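Side-chain contacts in UPF0749 protein MT1873 (Mycobacterium tuberculosis, PDB 3GMG), which is of unknown function but is probably a membrane protein of the UPF0749 (DUF881) family; this chain is its C-terminal part: residues I42-G46 and P47-P51; V57-E60 and L61-A64. One frame throughout, in Å; residues are numbered along the deposited sequence.

Contact 1. Residues I42-G46 and P47-P51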
loop_
_atom_site.group_PDB
_atom_site.type_symbol
_atom_site.label_atom_id
_atom_site.label_comp_id
_atom_site.label_asym_id
_atom_site.label_seq_id
_atom_site.Cartn_x
_atom_site.Cartn_y
_atom_site.Cartn_z
ATOM N N ILE A 42 0.364 -17.028 16.896
ATOM C CA ILE A 42 1.809 -16.957 17.089
ATOM C C ILE A 42 2.088 -16.810 18.584
ATOM O O ILE A 42 1.715 -15.792 19.193
ATOM C CB ILE A 42 2.447 -15.769 16.337
ATOM C CG1 ILE A 42 2.264 -15.956 14.831
ATOM C CG2 ILE A 42 3.943 -15.704 16.663
ATOM C CD1 ILE A 42 2.785 -14.824 13.974
ATOM N N ASP A 43 2.678 -17.848 19.161
ATOM C CA ASP A 43 3.166 -17.785 20.531
ATOM C C ASP A 43 4.639 -17.413 20.472
ATOM O O ASP A 43 5.416 -18.019 19.718
ATOM C CB ASP A 43 2.965 -19.119 21.242
ATOM C CG ASP A 43 3.118 -18.999 22.758
ATOM O OD1 ASP A 43 2.350 -18.232 23.391
ATOM O OD2 ASP A 43 3.981 -19.689 23.310
ATOM N N ASP A 44 5.015 -16.415 21.267
ATOM C CA ASP A 44 6.359 -15.840 21.237
ATOM C C ASP A 44 6.870 -15.681 22.670
ATOM O O ASP A 44 6.911 -14.562 23.194
ATOM C CB ASP A 44 6.326 -14.492 20.533
ATOM C CG ASP A 44 7.704 -13.883 20.338
ATOM O OD1 ASP A 44 8.710 -14.623 20.420
ATOM O OD2 ASP A 44 7.774 -12.672 20.091
ATOM N N PRO A 45 7.266 -16.799 23.286
ATOM C CA PRO A 45 7.653 -16.765 24.708
ATOM C C PRO A 45 8.979 -16.071 25.040
ATOM O O PRO A 45 9.215 -15.768 26.223
ATOM C CB PRO A 45 7.713 -18.244 25.065
ATOM C CG PRO A 45 8.101 -18.904 23.798
ATOM C CD PRO A 45 7.312 -18.172 22.755
ATOM N N GLY A 46 9.832 -15.805 24.053
ATOM C CA GLY A 46 11.129 -15.161 24.303
ATOM C C GLY A 46 11.037 -13.839 25.048
ATOM O O GLY A 46 11.563 -13.717 26.173
ATOM N N PRO A 47 10.419 -12.819 24.441
ATOM C CA PRO A 47 9.919 -12.756 23.064
ATOM C C PRO A 47 11.049 -12.478 22.084
ATOM O O PRO A 47 12.046 -11.830 22.436
ATOM C CB PRO A 47 8.972 -11.568 23.108
ATOM C CG PRO A 47 9.616 -10.654 24.128
ATOM C CD PRO A 47 10.155 -11.561 25.161
ATOM N N GLY A 48 10.890 -12.964 20.859
ATOM C CA GLY A 48 11.856 -12.709 19.804
ATOM C C GLY A 48 11.313 -12.320 18.444
ATOM O O GLY A 48 12.099 -12.103 17.538
ATOM N N VAL A 49 9.988 -12.190 18.291
ATOM C CA VAL A 49 9.416 -11.943 16.959
ATOM C C VAL A 49 9.424 -10.455 16.687
ATOM O O VAL A 49 8.717 -9.684 17.343
ATOM C CB VAL A 49 7.992 -12.546 16.803
ATOM C CG1 VAL A 49 7.328 -12.083 15.484
ATOM C CG2 VAL A 49 8.044 -14.058 16.878
ATOM N N ALA A 50 10.232 -10.057 15.707
ATOM C CA ALA A 50 10.404 -8.657 15.351
ATOM C C ALA A 50 9.368 -8.187 14.332
ATOM O O ALA A 50 8.693 -9.017 13.700
ATOM C CB ALA A 50 11.818 -8.425 14.795
ATOM N N PRO A 51 9.247 -6.866 14.142
ATOM C CA PRO A 51 8.325 -6.316 13.137
ATOM C C PRO A 51 8.431 -6.978 11.762
ATOM O O PRO A 51 7.407 -7.185 11.104
ATOM C CB PRO A 51 8.716 -4.840 13.061
ATOM C CG PRO A 51 9.323 -4.550 14.386
ATOM C CD PRO A 51 9.933 -5.795 14.898
HETATM O O HOH W 1 6.883 -10.118 19.435
#
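D44 turns its carboxylate onto the backbone of G48 and V49, closing the loop that leads from strand 37-43 to helix 51-63. Each oxygen takes one amide. G48 N donates to D44 OD1 over 2.8 Å along a nearly straight N-H...O line (174°). V49 N donates to D44 OD2 over 2.9 Å, less straight. Both amides come in on the syn side, the second well out of the carboxylate plane (32°). The first torsion of D44 places CG anti to the backbone N (chi1 -174°), which carries the carboxylate across to the returning chain. One water adds a third link, donating to D44 OD2 and to V49 O, so OD2 accepts two hydrogen bonds.

The loop between donors and acceptor is shaped by the cis peptide bond between G46 and P47, which folds the chain back sharply. G46, lacking a beta carbon, leaves room for P47 C close by. P47 CA makes a CH...O contact with D44 O at 3.5 Å, while P47 CB lies 3.4 Å from D44 OD2.

On the inner side the V49 methyl CG2 lies beside the carboxylate carbon D44 CG, at 3.5 Å. The apolar contact is looser: I42 CG2 meets V49 CG2 at 4.4 Å. V49 also touches V132, and D44 touches P102.

A buried aspartate thus has both oxygens engaged by main-chain N-H groups, an arrangement that would probably favour its ionised form and that ties the two limbs of the turn together.

Contact 2. Residues V57-E60 and L61-A64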
loop_
_atom_site.group_PDB
_atom_site.type_symbol
_atom_site.label_atom_id
_atom_site.label_comp_id
_atom_site.label_asym_id
_atom_site.label_seq_id
_atom_site.Cartn_x
_atom_site.Cartn_y
_atom_site.Cartn_z
ATOM N N VAL A 57 4.386 -12.128 7.528
ATOM C CA VAL A 57 3.117 -12.844 7.663
ATOM C C VAL A 57 2.072 -12.178 6.763
ATOM O O VAL A 57 1.355 -12.842 6.012
ATOM C CB VAL A 57 2.600 -12.847 9.135
ATOM C CG1 VAL A 57 1.135 -13.316 9.196
ATOM C CG2 VAL A 57 3.460 -13.711 10.039
ATOM N N ILE A 58 1.979 -10.867 6.850
ATOM C CA ILE A 58 0.973 -10.108 6.102
ATOM C C ILE A 58 1.204 -10.287 4.602
ATOM O O ILE A 58 0.265 -10.536 3.843
ATOM C CB ILE A 58 1.016 -8.611 6.478
ATOM C CG1 ILE A 58 0.586 -8.403 7.936
ATOM C CG2 ILE A 58 0.106 -7.782 5.567
ATOM C CD1 ILE A 58 0.933 -7.021 8.448
ATOM N N ASN A 59 2.452 -10.163 4.179
ATOM C CA ASN A 59 2.751 -10.242 2.749
ATOM C C ASN A 59 2.577 -11.648 2.199
ATOM O O ASN A 59 2.160 -11.826 1.047
ATOM C CB ASN A 59 4.165 -9.720 2.472
ATOM C CG ASN A 59 4.241 -8.203 2.513
ATOM O OD1 ASN A 59 3.254 -7.527 2.208
ATOM N ND2 ASN A 59 5.402 -7.665 2.864
ATOM N N GLU A 60 2.867 -12.670 2.998
ATOM C CA GLU A 60 2.609 -14.048 2.592
ATOM C C GLU A 60 1.104 -14.281 2.403
ATOM O O GLU A 60 0.669 -14.904 1.439
ATOM C CB GLU A 60 3.196 -15.054 3.596
ATOM C CG GLU A 60 4.711 -15.109 3.512
ATOM C CD GLU A 60 5.362 -15.817 4.669
ATOM O OE1 GLU A 60 4.716 -16.692 5.282
ATOM O OE2 GLU A 60 6.530 -15.475 4.969
ATOM N N LEU A 61 0.294 -13.778 3.328
ATOM C CA LEU A 61 -1.151 -13.929 3.230
ATOM C C LEU A 61 -1.704 -13.180 2.015
ATOM O O LEU A 61 -2.569 -13.698 1.315
ATOM C CB LEU A 61 -1.852 -13.467 4.521
ATOM C CG LEU A 61 -1.579 -14.343 5.752
ATOM C CD1 LEU A 61 -2.067 -13.598 7.006
ATOM C CD2 LEU A 61 -2.228 -15.716 5.602
ATOM N N ARG A 62 -1.199 -11.973 1.788
ATOM C CA ARG A 62 -1.577 -11.219 0.587
ATOM C C ARG A 62 -1.205 -11.974 -0.668
ATOM O O ARG A 62 -2.015 -12.043 -1.612
ATOM C CB ARG A 62 -0.890 -9.875 0.564
ATOM C CG ARG A 62 -1.426 -8.921 1.530
ATOM C CD ARG A 62 -0.566 -7.687 1.525
ATOM N NE ARG A 62 -1.145 -6.611 2.304
ATOM C CZ ARG A 62 -0.460 -5.622 2.865
ATOM N NH1 ARG A 62 0.863 -5.562 2.764
ATOM N NH2 ARG A 62 -1.106 -4.693 3.549
ATOM N N ALA A 63 -0.003 -12.555 -0.691
ATOM C CA ALA A 63 0.455 -13.338 -1.850
ATOM C C ALA A 63 -0.581 -14.404 -2.170
ATOM O O ALA A 63 -1.032 -14.502 -3.315
ATOM C CB ALA A 63 1.850 -13.966 -1.613
ATOM N N ALA A 64 -1.045 -15.112 -1.125
ATOM C CA ALA A 64 -1.946 -16.242 -1.229
ATOM C C ALA A 64 -3.406 -15.856 -1.476
ATOM O O ALA A 64 -4.287 -16.726 -1.420
ATOM C CB ALA A 64 -1.859 -17.084 0.066
#
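I58 O accepts the backbone N-H of R62 at 2.9 Å, an i to i+4 bond of the alpha-helix 51-63. The same carbonyl oxygen is flanked by the R62 side chain, whose CG lies 3.3 Å away. Similar bonds join L61 N to V57 O, A63 N to N59 O and A64 N to E60 O; the last closes the helix at its C-terminal end, where A64 leaves helical geometry.

V57, I58 and L61 supply branched apolar side chains to the buried side. V57 and L61 lie side by side one turn apart, CG1 to CD1 at 3.9 Å; V57 reaches I42 and L61 reaches I40 of strand 37-43, while I58 rests on I71 and L61 on I69 of strand 68-72. On another side E60 OE2 accepts a hydrogen bond from the backbone N of A125, and the small A64 fits against L115 and A118 of helix 112-119.

R62 runs back along the helix, its chain extended from CG to NE; its methylenes pass I58 O and its guanidinium reaches I58 CG2, both side chains also touching V80. N59 takes hold of its end: R62 NH1 donates to N59 OD1 at 3.1 Å, a bent bond (145°) between planes turned 39° apart. With I58 CG2 anti to the backbone N, this methyl stands over the centre of one guanidinium face, 3.5 Å from R62 CZ.

How the contacts relate
Contact 1 comes first along the chain and contact 2 follows it: the turn of 42-51 takes the chain out of strand 37-43 and into helix 51-63, whose last two turns, with A64 just beyond them, make up 57-64. Their centres lie 19 Å apart, yet the two meet directly where I42 CD1 packs on V57 CG2 at 4.1 Å. I42 therefore faces both the loop and the helix, which lies against the five-stranded antiparallel sheet. The character differs: contact 1, about 15 Å from the centre of the chain, is held mainly by a carboxylate, whereas contact 2, about 8 Å from it, combines helical bonding and an apolar face with the R62-N59 side-chain bond. No active site is known here.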